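Local coordinates for protein muramidase (Sodiomyces alcalophilus, PDB 6ZM8) that probably hydrolyses the beta-1,4-glycosidic bonds of bacterial peptidoglycan as a fungal lysozyme of glycoside hydrolase family 25, at residues Phe54-Tyr59 against Gly87-Gly92; Thr136-Trp141 against Leu157-Tyr162; Phe178-Asp183 against Asp190-Asn195. All blocks are in the same frame, centred on the assembly; numbering follows the deposited sequence.

From the N terminus, the chain first closes at contact 1, where Gly87-Gly92, having come back past helix 69-78, lies along the start of strand 55-61 and leads into strand 93-95. Contact 2 closes a shorter loop, joining the end of strand 133-136 and the start of helix 138-145 to strand 157-160. Contact 3 closes the tightest, the hairpin of strands 178-182 and 190-194. The three loops follow in series; none nests in or crosses another. All three reach one curled sheet. Strands 157-160 and 178-182 are neighbours in it, which joins contacts 2 and 3 directly, while Leu90 of contact 1 packs against Phe178 of contact 3.

Contact 1. Residues Phe54-Tyr59 against Gly87-Gly92; sequences FIRGAY and GITLPG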
loop_
_atom_site.group_PDB
_atom_site.type_symbol
_atom_site.label_atom_id
_atom_site.label_comp_id
_atom_site.label_asym_id
_atom_site.label_seq_id
_atom_site.Cartn_x
_atom_site.Cartn_y
_atom_site.Cartn_z
ATOM N N PHE A 54 -16.614 -4.065 -2.319
ATOM C CA PHE A 54 -15.437 -3.239 -2.062
ATOM C C PHE A 54 -14.647 -2.926 -3.327
ATOM O O PHE A 54 -14.500 -3.724 -4.236
ATOM C CB PHE A 54 -14.502 -3.939 -1.071
ATOM C CG PHE A 54 -14.923 -3.687 0.340
ATOM C CD1 PHE A 54 -15.953 -4.403 0.933
ATOM C CD2 PHE A 54 -14.370 -2.636 1.064
ATOM C CE1 PHE A 54 -16.441 -4.046 2.189
ATOM C CE2 PHE A 54 -14.859 -2.282 2.307
ATOM C CZ PHE A 54 -15.905 -2.985 2.861
ATOM N N ILE A 55 -14.050 -1.733 -3.268
ATOM C CA ILE A 55 -12.872 -1.377 -4.051
ATOM C C ILE A 55 -11.671 -1.942 -3.254
ATOM O O ILE A 55 -11.634 -1.795 -2.027
ATOM C CB ILE A 55 -12.820 0.145 -4.247
ATOM C CG1 ILE A 55 -14.003 0.586 -5.123
ATOM C CG2 ILE A 55 -11.500 0.581 -4.820
ATOM C CD1 ILE A 55 -14.216 2.071 -5.241
ATOM N N ARG A 56 -10.764 -2.642 -3.911
ATOM C CA ARG A 56 -9.718 -3.350 -3.166
ATOM C C ARG A 56 -8.412 -3.299 -3.912
ATOM O O ARG A 56 -8.374 -3.239 -5.147
ATOM C CB ARG A 56 -10.111 -4.791 -2.805
ATOM C CG ARG A 56 -10.247 -5.753 -3.974
ATOM C CD ARG A 56 -11.597 -5.676 -4.693
ATOM N NE ARG A 56 -11.738 -6.699 -5.714
ATOM C CZ ARG A 56 -11.218 -6.642 -6.941
ATOM N NH1 ARG A 56 -10.607 -5.540 -7.361
ATOM N NH2 ARG A 56 -11.325 -7.675 -7.742
ATOM N N GLY A 57 -7.334 -3.381 -3.148
ATOM C CA GLY A 57 -6.006 -3.522 -3.695
ATOM C C GLY A 57 -5.169 -4.432 -2.815
ATOM O O GLY A 57 -5.578 -4.817 -1.716
ATOM N N ALA A 58 -3.973 -4.713 -3.319
ATOM C CA ALA A 58 -3.006 -5.545 -2.638
ATOM C C ALA A 58 -1.804 -4.715 -2.225
ATOM O O ALA A 58 -1.517 -3.672 -2.850
ATOM C CB ALA A 58 -2.544 -6.650 -3.571
ATOM N N TYR A 59 -1.043 -5.198 -1.235
ATOM C CA TYR A 59 0.225 -4.555 -0.896
ATOM C C TYR A 59 1.338 -5.574 -0.737
ATOM O O TYR A 59 1.116 -6.790 -0.482
ATOM C CB TYR A 59 0.116 -3.596 0.299
ATOM C CG TYR A 59 -0.077 -4.201 1.665
ATOM C CD1 TYR A 59 0.999 -4.588 2.446
ATOM C CD2 TYR A 59 -1.358 -4.318 2.221
ATOM C CE1 TYR A 59 0.833 -5.051 3.748
ATOM C CE2 TYR A 59 -1.550 -4.788 3.522
ATOM C CZ TYR A 59 -0.435 -5.146 4.283
ATOM O OH TYR A 59 -0.604 -5.606 5.569
ATOM N N GLY A 87 -12.747 -0.642 -12.354
ATOM C CA GLY A 87 -13.308 0.353 -11.434
ATOM C C GLY A 87 -13.254 -0.048 -9.989
ATOM O O GLY A 87 -13.628 0.762 -9.154
ATOM N N ILE A 88 -12.760 -1.269 -9.682
ATOM C CA ILE A 88 -12.761 -1.724 -8.305
ATOM C C ILE A 88 -11.379 -2.210 -7.859
ATOM O O ILE A 88 -11.269 -2.732 -6.754
ATOM C CB ILE A 88 -13.812 -2.808 -8.029
ATOM C CG1 ILE A 88 -13.601 -4.057 -8.865
ATOM C CG2 ILE A 88 -15.216 -2.217 -8.192
ATOM C CD1 ILE A 88 -14.325 -5.281 -8.335
ATOM N N THR A 89 -10.348 -2.028 -8.684
ATOM C CA THR A 89 -9.011 -2.502 -8.342
ATOM C C THR A 89 -8.098 -1.316 -8.153
ATOM O O THR A 89 -7.818 -0.550 -9.084
ATOM C CB THR A 89 -8.445 -3.455 -9.407
ATOM O OG1 THR A 89 -9.408 -4.454 -9.747
ATOM C CG2 THR A 89 -7.218 -4.155 -8.869
ATOM N N LEU A 90 -7.632 -1.126 -6.915
ATOM C CA LEU A 90 -6.657 -0.088 -6.651
ATOM C C LEU A 90 -5.295 -0.513 -7.198
ATOM O O LEU A 90 -4.968 -1.710 -7.244
ATOM C CB LEU A 90 -6.539 0.142 -5.136
ATOM C CG LEU A 90 -7.815 0.725 -4.507
ATOM C CD1 LEU A 90 -7.730 0.683 -2.990
ATOM C CD2 LEU A 90 -8.090 2.123 -5.004
ATOM N N PRO A 91 -4.444 0.449 -7.566
ATOM C CA PRO A 91 -3.061 0.100 -7.856
ATOM C C PRO A 91 -2.438 -0.535 -6.610
ATOM O O PRO A 91 -2.731 -0.153 -5.478
ATOM C CB PRO A 91 -2.417 1.445 -8.193
ATOM C CG PRO A 91 -3.264 2.445 -7.394
ATOM C CD PRO A 91 -4.666 1.914 -7.492
ATOM N N GLY A 92 -1.545 -1.497 -6.832
ATOM C CA GLY A 92 -0.863 -2.125 -5.714
ATOM C C GLY A 92 -0.046 -1.093 -4.932
ATOM O O GLY A 92 0.428 -0.084 -5.486
HETATM O O HOH W 1 -10.392 -7.345 -10.438
HETATM O O HOH W 2 -3.643 -3.959 -6.050
#
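The carbonyl oxygen of Ile88 takes two N-H groups of Arg56: the backbone N at 2.9 Å in a nearly straight bond (167°), and the side-chain NH1 in a weak, bent one. NH1 also donates to Thr89 OG1 (2.9 Å), which lies almost in the guanidinium plane. The arginine reaches back because CG sits between its own backbone N and carbonyl carbon (chi1 67°) and the chain bends again at chi2, turning a side chain that starts out away from Gly87-Gly92 back over it. Ile88 CD1 then rests 3.7 Å above the centre of the guanidinium, an aliphatic cover on one face. A water accepts from Arg56 NH2 and donates to Thr89 OG1, while NE goes to Thr50 and OG1 also bonds Asp86. In the other direction, Leu90 N donates to Arg56 O at 2.9 Å, completing a single bridge that lays the segment entering strand 93-95 against 55-61, that strand's parallel neighbour in the barrel sheet. Beyond it a second water replaces direct pairing, accepting from Ala58 N and donating to Leu90 O. Beside the bridge, on the side of helix 198-206, Ile55 CG2 meets Leu90 CG at 3.7 Å, the side chains crossing at about a right angle. The buried guanidinium is thus met by carbonyl, hydroxyl and water oxygens, with Asp86 in the second shell, which probably eases the cost of burying its charge.

Contact 2. Residues Thr136-Trp141 against Leu157-Tyr162; sequences TTTDWW and LWIARY
Thr136 pairs with both sides of Ile159: its backbone N donates to Trp158 O and its O receives Ala160 N, each bond 3.1 Å long. This is one parallel bridge, at the end of strand 133-136. Side chains pack round the bridge. Ile159 has CG1 anti to its backbone N (chi1 -166°), and a turn at chi2 brings CD1 toward Thr136-Trp141, where it lies 3.5 Å from Thr136 O and 3.6 Å from Thr138 OG1. On the neighbouring residue, Thr137 CG2 comes to 3.8 Å from Ala160 O and also touches the Ala160 methyl. Past the bridge the two backbones part, and a water fills the step between them: it accepts from Thr138 N and donates to Ala160 O, both at 2.9 Å, so the first N-H of the helix is tied to the end of strand 157-160. What positions these groups is the start of helix 138-145. Thr137 is its N-cap, with OG1 held between backbone N and carbonyl carbon (chi1 69°) and accepting from Trp140 N at 3.1 Å. Farther out, the hydroxyl of Tyr98 bonds both Thr137 OG1 and Asp139 OD2, Thr138 OG1 bonds the carbonyl of Thr168, and Thr136 OG1 bonds that of Ile96. Trp158, on the same strand as Ile159, donates from NE1 to Asn192 OD1 of the hairpin that contact 3 describes. A strand followed by an N-capped helix and then a parallel neighbouring strand is a beta-alpha-beta crossover, the building unit of the TIM barrel, the fold of the clan in which family 25 is placed.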
loop_
_atom_site.group_PDB
_atom_site.type_symbol
_atom_site.label_atom_id
_atom_site.label_comp_id
_atom_site.label_asym_id
_atom_site.label_seq_id
_atom_site.Cartn_x
_atom_site.Cartn_y
_atom_site.Cartn_z
ATOM N N THR A 136 4.332 4.478 3.673
ATOM C CA THR A 136 5.514 4.702 4.498
ATOM C C THR A 136 5.125 5.614 5.669
ATOM O O THR A 136 3.959 5.960 5.863
ATOM C CB THR A 136 6.664 5.284 3.631
ATOM O OG1 THR A 136 7.904 5.140 4.332
ATOM C CG2 THR A 136 6.450 6.726 3.232
ATOM N N THR A 137 6.153 5.996 6.442
ATOM C CA THR A 137 6.025 7.018 7.457
ATOM C C THR A 137 7.006 8.132 7.140
ATOM O O THR A 137 8.053 7.918 6.527
ATOM C CB THR A 137 6.282 6.482 8.870
ATOM O OG1 THR A 137 7.672 6.164 8.958
ATOM C CG2 THR A 137 5.409 5.284 9.186
ATOM N N THR A 138 6.691 9.357 7.600
ATOM C CA THR A 138 7.580 10.461 7.295
ATOM C C THR A 138 8.960 10.262 7.938
ATOM O O THR A 138 9.983 10.577 7.317
ATOM C CB THR A 138 6.940 11.792 7.689
ATOM O OG1 THR A 138 5.756 11.866 6.919
ATOM C CG2 THR A 138 7.849 12.969 7.429
ATOM N N ASP A 139 8.977 9.758 9.155
ATOM C CA ASP A 139 10.255 9.562 9.842
ATOM C C ASP A 139 11.090 8.470 9.161
ATOM O O ASP A 139 12.312 8.654 8.998
ATOM C CB ASP A 139 10.033 9.297 11.342
ATOM C CG ASP A 139 9.037 8.182 11.643
ATOM O OD1 ASP A 139 7.864 8.335 11.261
ATOM O OD2 ASP A 139 9.450 7.172 12.259
ATOM N N TRP A 140 10.485 7.356 8.766
ATOM C CA TRP A 140 11.283 6.324 8.072
ATOM C C TRP A 140 11.806 6.883 6.754
ATOM O O TRP A 140 12.967 6.721 6.388
ATOM C CB TRP A 140 10.466 5.048 7.832
ATOM C CG TRP A 140 11.307 3.949 7.225
ATOM C CD1 TRP A 140 11.980 2.997 7.915
ATOM C CD2 TRP A 140 11.613 3.733 5.838
ATOM N NE1 TRP A 140 12.692 2.182 7.071
ATOM C CE2 TRP A 140 12.503 2.627 5.786
ATOM C CE3 TRP A 140 11.267 4.374 4.639
ATOM C CZ2 TRP A 140 13.045 2.170 4.597
ATOM C CZ3 TRP A 140 11.839 3.934 3.450
ATOM C CH2 TRP A 140 12.725 2.847 3.434
ATOM N N TRP A 141 10.909 7.545 6.018
ATOM C CA TRP A 141 11.270 8.064 4.699
ATOM C C TRP A 141 12.410 9.066 4.814
ATOM O O TRP A 141 13.325 9.111 3.968
ATOM C CB TRP A 141 10.018 8.716 4.069
ATOM C CG TRP A 141 10.186 9.031 2.618
ATOM C CD1 TRP A 141 10.454 10.256 2.056
ATOM C CD2 TRP A 141 10.053 8.100 1.547
ATOM N NE1 TRP A 141 10.484 10.137 0.693
ATOM C CE2 TRP A 141 10.245 8.833 0.348
ATOM C CE3 TRP A 141 9.749 6.730 1.467
ATOM C CZ2 TRP A 141 10.174 8.243 -0.909
ATOM C CZ3 TRP A 141 9.673 6.142 0.223
ATOM C CH2 TRP A 141 9.876 6.899 -0.959
ATOM N N LEU A 157 0.517 8.770 -2.184
ATOM C CA LEU A 157 1.040 8.519 -0.840
ATOM C C LEU A 157 -0.021 7.911 0.065
ATOM O O LEU A 157 -1.127 8.442 0.202
ATOM C CB LEU A 157 1.486 9.856 -0.237
ATOM C CG LEU A 157 2.018 9.774 1.204
ATOM C CD1 LEU A 157 3.308 8.952 1.286
ATOM C CD2 LEU A 157 2.229 11.198 1.723
ATOM N N TRP A 158 0.387 6.831 0.732
ATOM C CA TRP A 158 -0.378 6.202 1.815
ATOM C C TRP A 158 0.486 6.378 3.079
ATOM O O TRP A 158 1.477 5.680 3.265
ATOM C CB TRP A 158 -0.655 4.749 1.469
ATOM C CG TRP A 158 -1.451 3.977 2.460
ATOM C CD1 TRP A 158 -2.066 4.403 3.601
ATOM C CD2 TRP A 158 -1.720 2.565 2.362
ATOM N NE1 TRP A 158 -2.689 3.338 4.238
ATOM C CE2 TRP A 158 -2.478 2.203 3.496
ATOM C CE3 TRP A 158 -1.323 1.573 1.454
ATOM C CZ2 TRP A 158 -2.840 0.880 3.762
ATOM C CZ3 TRP A 158 -1.653 0.252 1.726
ATOM C CH2 TRP A 158 -2.404 -0.079 2.870
ATOM N N ILE A 159 0.135 7.388 3.868
ATOM C CA ILE A 159 0.966 7.775 5.012
ATOM C C ILE A 159 0.394 7.161 6.283
ATOM O O ILE A 159 -0.827 7.160 6.461
ATOM C CB ILE A 159 1.061 9.310 5.092
ATOM C CG1 ILE A 159 2.172 9.782 6.023
ATOM C CG2 ILE A 159 -0.273 9.984 5.430
ATOM C CD1 ILE A 159 3.561 9.430 5.538
ATOM N N ALA A 160 1.267 6.715 7.172
ATOM C CA ALA A 160 0.833 6.160 8.448
ATOM C C ALA A 160 1.232 7.108 9.593
ATOM O O ALA A 160 2.402 7.464 9.733
ATOM C CB ALA A 160 1.402 4.791 8.685
ATOM N N ARG A 161 0.240 7.435 10.426
ATOM C CA ARG A 161 0.492 8.190 11.661
ATOM C C ARG A 161 -0.762 8.038 12.533
ATOM O O ARG A 161 -1.839 8.516 12.145
ATOM C CB ARG A 161 0.764 9.662 11.415
ATOM C CG ARG A 161 1.143 10.389 12.707
ATOM C CD ARG A 161 1.186 11.877 12.560
ATOM N NE ARG A 161 1.772 12.497 13.712
ATOM C CZ ARG A 161 1.407 13.656 14.164
ATOM N NH1 ARG A 161 0.366 14.331 13.743
ATOM N NH2 ARG A 161 2.134 14.233 15.089
ATOM N N TYR A 162 -0.619 7.398 13.671
ATOM C CA TYR A 162 -1.787 7.128 14.525
ATOM C C TYR A 162 -1.880 8.276 15.525
ATOM O O TYR A 162 -1.298 8.251 16.618
ATOM C CB TYR A 162 -1.695 5.768 15.213
ATOM C CG TYR A 162 -1.497 4.597 14.290
ATOM C CD1 TYR A 162 -1.675 4.688 12.894
ATOM C CD2 TYR A 162 -1.096 3.391 14.800
ATOM C CE1 TYR A 162 -1.428 3.608 12.076
ATOM C CE2 TYR A 162 -0.839 2.299 13.989
ATOM C CZ TYR A 162 -0.986 2.416 12.615
ATOM O OH TYR A 162 -0.709 1.325 11.855
HETATM O O HOH W 3 4.194 9.608 9.113
#

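Contact 3. Residues Phe178-Asp183 against Asp190-Asn195; sequences FWQYND and DSNWFN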
loop_
_atom_site.group_PDB
_atom_site.type_symbol
_atom_site.label_atom_id
_atom_site.label_comp_id
_atom_site.label_asym_id
_atom_site.label_seq_id
_atom_site.Cartn_x
_atom_site.Cartn_y
_atom_site.Cartn_z
ATOM N N PHE A 178 -4.038 8.204 0.876
ATOM C CA PHE A 178 -4.598 7.453 1.996
ATOM C C PHE A 178 -3.813 7.842 3.263
ATOM O O PHE A 178 -2.613 8.093 3.196
ATOM C CB PHE A 178 -4.461 5.936 1.776
ATOM C CG PHE A 178 -5.189 5.428 0.550
ATOM C CD1 PHE A 178 -6.560 5.219 0.580
ATOM C CD2 PHE A 178 -4.484 5.146 -0.618
ATOM C CE1 PHE A 178 -7.214 4.700 -0.532
ATOM C CE2 PHE A 178 -5.139 4.646 -1.727
ATOM C CZ PHE A 178 -6.509 4.413 -1.680
ATOM N N TRP A 179 -4.509 7.787 4.396
ATOM C CA TRP A 179 -3.905 8.021 5.714
ATOM C C TRP A 179 -4.339 6.878 6.621
ATOM O O TRP A 179 -5.538 6.698 6.884
ATOM C CB TRP A 179 -4.367 9.368 6.288
ATOM C CG TRP A 179 -3.978 9.608 7.720
ATOM C CD1 TRP A 179 -2.977 9.055 8.465
ATOM C CD2 TRP A 179 -4.694 10.502 8.603
ATOM N NE1 TRP A 179 -2.996 9.551 9.736
ATOM C CE2 TRP A 179 -4.053 10.419 9.865
ATOM C CE3 TRP A 179 -5.800 11.343 8.464
ATOM C CZ2 TRP A 179 -4.521 11.098 10.991
ATOM C CZ3 TRP A 179 -6.261 12.020 9.557
ATOM C CH2 TRP A 179 -5.630 11.887 10.808
ATOM N N GLN A 180 -3.360 6.081 7.063
ATOM C CA GLN A 180 -3.587 5.021 8.045
ATOM C C GLN A 180 -3.481 5.678 9.434
ATOM O O GLN A 180 -2.404 6.088 9.850
ATOM C CB GLN A 180 -2.551 3.917 7.905
ATOM C CG GLN A 180 -2.985 2.639 8.623
ATOM C CD GLN A 180 -1.854 1.634 8.548
ATOM O OE1 GLN A 180 -0.798 1.847 9.180
ATOM N NE2 GLN A 180 -2.004 0.605 7.744
ATOM N N TYR A 181 -4.634 5.775 10.103
ATOM C CA TYR A 181 -4.753 6.607 11.298
ATOM C C TYR A 181 -4.954 5.801 12.587
ATOM O O TYR A 181 -4.867 6.387 13.658
ATOM C CB TYR A 181 -5.826 7.693 11.127
ATOM C CG TYR A 181 -7.231 7.164 11.009
ATOM C CD1 TYR A 181 -7.741 6.704 9.789
ATOM C CD2 TYR A 181 -8.072 7.131 12.110
ATOM C CE1 TYR A 181 -9.039 6.208 9.690
ATOM C CE2 TYR A 181 -9.362 6.651 12.022
ATOM C CZ TYR A 181 -9.842 6.162 10.813
ATOM O OH TYR A 181 -11.110 5.652 10.786
ATOM N N ASN A 182 -5.172 4.485 12.491
ATOM C CA ASN A 182 -5.102 3.638 13.673
ATOM C C ASN A 182 -4.842 2.203 13.217
ATOM O O ASN A 182 -4.944 1.882 12.041
ATOM C CB ASN A 182 -6.353 3.770 14.581
ATOM C CG ASN A 182 -7.614 3.223 13.965
ATOM O OD1 ASN A 182 -7.648 2.089 13.463
ATOM N ND2 ASN A 182 -8.680 4.004 14.021
ATOM N N ASP A 183 -4.502 1.373 14.211
ATOM C CA ASP A 183 -4.362 -0.071 14.041
ATOM C C ASP A 183 -5.469 -0.828 14.775
ATOM O O ASP A 183 -5.240 -1.947 15.294
ATOM C CB ASP A 183 -2.984 -0.569 14.397
ATOM C CG ASP A 183 -2.545 -0.307 15.817
ATOM O OD1 ASP A 183 -3.316 0.230 16.599
ATOM O OD2 ASP A 183 -1.391 -0.675 16.143
ATOM N N ASP A 190 -6.084 -2.342 10.245
ATOM C CA ASP A 190 -5.823 -0.922 10.384
ATOM C C ASP A 190 -6.903 -0.101 9.685
ATOM O O ASP A 190 -7.520 -0.571 8.739
ATOM C CB ASP A 190 -4.455 -0.545 9.792
ATOM C CG ASP A 190 -3.379 -1.488 10.296
ATOM O OD1 ASP A 190 -3.164 -1.584 11.479
ATOM O OD2 ASP A 190 -2.737 -2.188 9.418
ATOM N N SER A 191 -7.108 1.131 10.157
ATOM C CA SER A 191 -8.109 2.009 9.575
ATOM C C SER A 191 -7.447 3.084 8.718
ATOM O O SER A 191 -6.425 3.646 9.112
ATOM C CB SER A 191 -8.932 2.708 10.658
ATOM O OG SER A 191 -9.533 1.747 11.530
ATOM N N ASN A 192 -8.085 3.378 7.581
ATOM C CA ASN A 192 -7.590 4.360 6.631
ATOM C C ASN A 192 -8.688 5.361 6.262
ATOM O O ASN A 192 -9.873 5.040 6.201
ATOM C CB ASN A 192 -7.151 3.687 5.319
ATOM C CG ASN A 192 -6.018 2.718 5.577
ATOM O OD1 ASN A 192 -4.950 3.116 6.027
ATOM N ND2 ASN A 192 -6.258 1.430 5.297
ATOM N N TRP A 193 -8.230 6.564 5.904
ATOM C CA TRP A 193 -9.030 7.539 5.166
ATOM C C TRP A 193 -8.489 7.655 3.759
ATOM O O TRP A 193 -7.271 7.727 3.559
ATOM C CB TRP A 193 -8.965 8.928 5.799
ATOM C CG TRP A 193 -9.530 9.022 7.183
ATOM C CD1 TRP A 193 -8.876 9.425 8.301
ATOM C CD2 TRP A 193 -10.871 8.700 7.624
ATOM N NE1 TRP A 193 -9.696 9.410 9.397
ATOM C CE2 TRP A 193 -10.918 8.919 9.034
ATOM C CE3 TRP A 193 -12.023 8.237 6.983
ATOM C CZ2 TRP A 193 -12.074 8.676 9.792
ATOM C CZ3 TRP A 193 -13.158 7.994 7.735
ATOM C CH2 TRP A 193 -13.183 8.220 9.111
ATOM N N PHE A 194 -9.398 7.754 2.793
ATOM C CA PHE A 194 -9.074 8.200 1.441
ATOM C C PHE A 194 -9.430 9.679 1.337
ATOM O O PHE A 194 -10.541 10.095 1.681
ATOM C CB PHE A 194 -9.883 7.396 0.401
ATOM C CG PHE A 194 -9.765 7.980 -0.991
ATOM C CD1 PHE A 194 -8.609 7.844 -1.734
ATOM C CD2 PHE A 194 -10.841 8.684 -1.551
ATOM C CE1 PHE A 194 -8.524 8.385 -3.012
ATOM C CE2 PHE A 194 -10.754 9.216 -2.827
ATOM C CZ PHE A 194 -9.607 9.070 -3.553
ATOM N N ASN A 195 -8.466 10.468 0.824
ATOM C CA ASN A 195 -8.589 11.924 0.731
ATOM C C ASN A 195 -9.287 12.341 -0.560
ATOM O O ASN A 195 -8.669 12.926 -1.427
ATOM C CB ASN A 195 -7.192 12.532 0.797
ATOM C CG ASN A 195 -7.166 14.019 0.888
ATOM O OD1 ASN A 195 -8.206 14.643 1.144
ATOM N ND2 ASN A 195 -6.002 14.585 0.691
HETATM O O HOH W 4 -11.724 4.488 8.476
#
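Tyr181 carries CG between its backbone N and carbonyl carbon (chi1 66°), while Trp193 has CG anti to the carbonyl carbon (chi1 -63°), and these opposed turns lay the two rings on one another. They form an offset stack with planes 4° apart and Trp193 NE1 3.2 Å above the centre of the tyrosine ring. Ser191 CB covers the opposite face of that ring, 3.6 Å from Tyr181 CZ. Tyr181 OH shares a water (2.7 Å) that donates to Asn192 O. Trp179 continues the aromatic cluster, its CE3 touching the edge of the Trp193 ring at CD1 (3.6 Å), and its NE1 bonds Arg161 O. The backbones form a beta hairpin that closes the barrel sheet, 178-182 lying parallel to strand 157-160 and 190-194 antiparallel to strand 2-7. Trp179 and Trp193 are a hydrogen-bonded pair; a beta bulge at Tyr181 then shifts the register by one, so that Ser191 faces Asn182. There Ser191 OG donates to Asn182 OD1 at 2.7 Å. On the sheet's other face, Phe178 and Phe194 meet obliquely, CE1 to CD1 at 3.6 Å, beside helix 198-206. Asn192 ND2 and Gln180 NE2 both bond Asp6 OD2, and Gln180 OE1 takes the hydroxyls of Tyr162 and Tyr135. These bonds probably fix the orientation of both buried amides, while the stack holds the tyrosine ring flat between Ser191 CB and the indole.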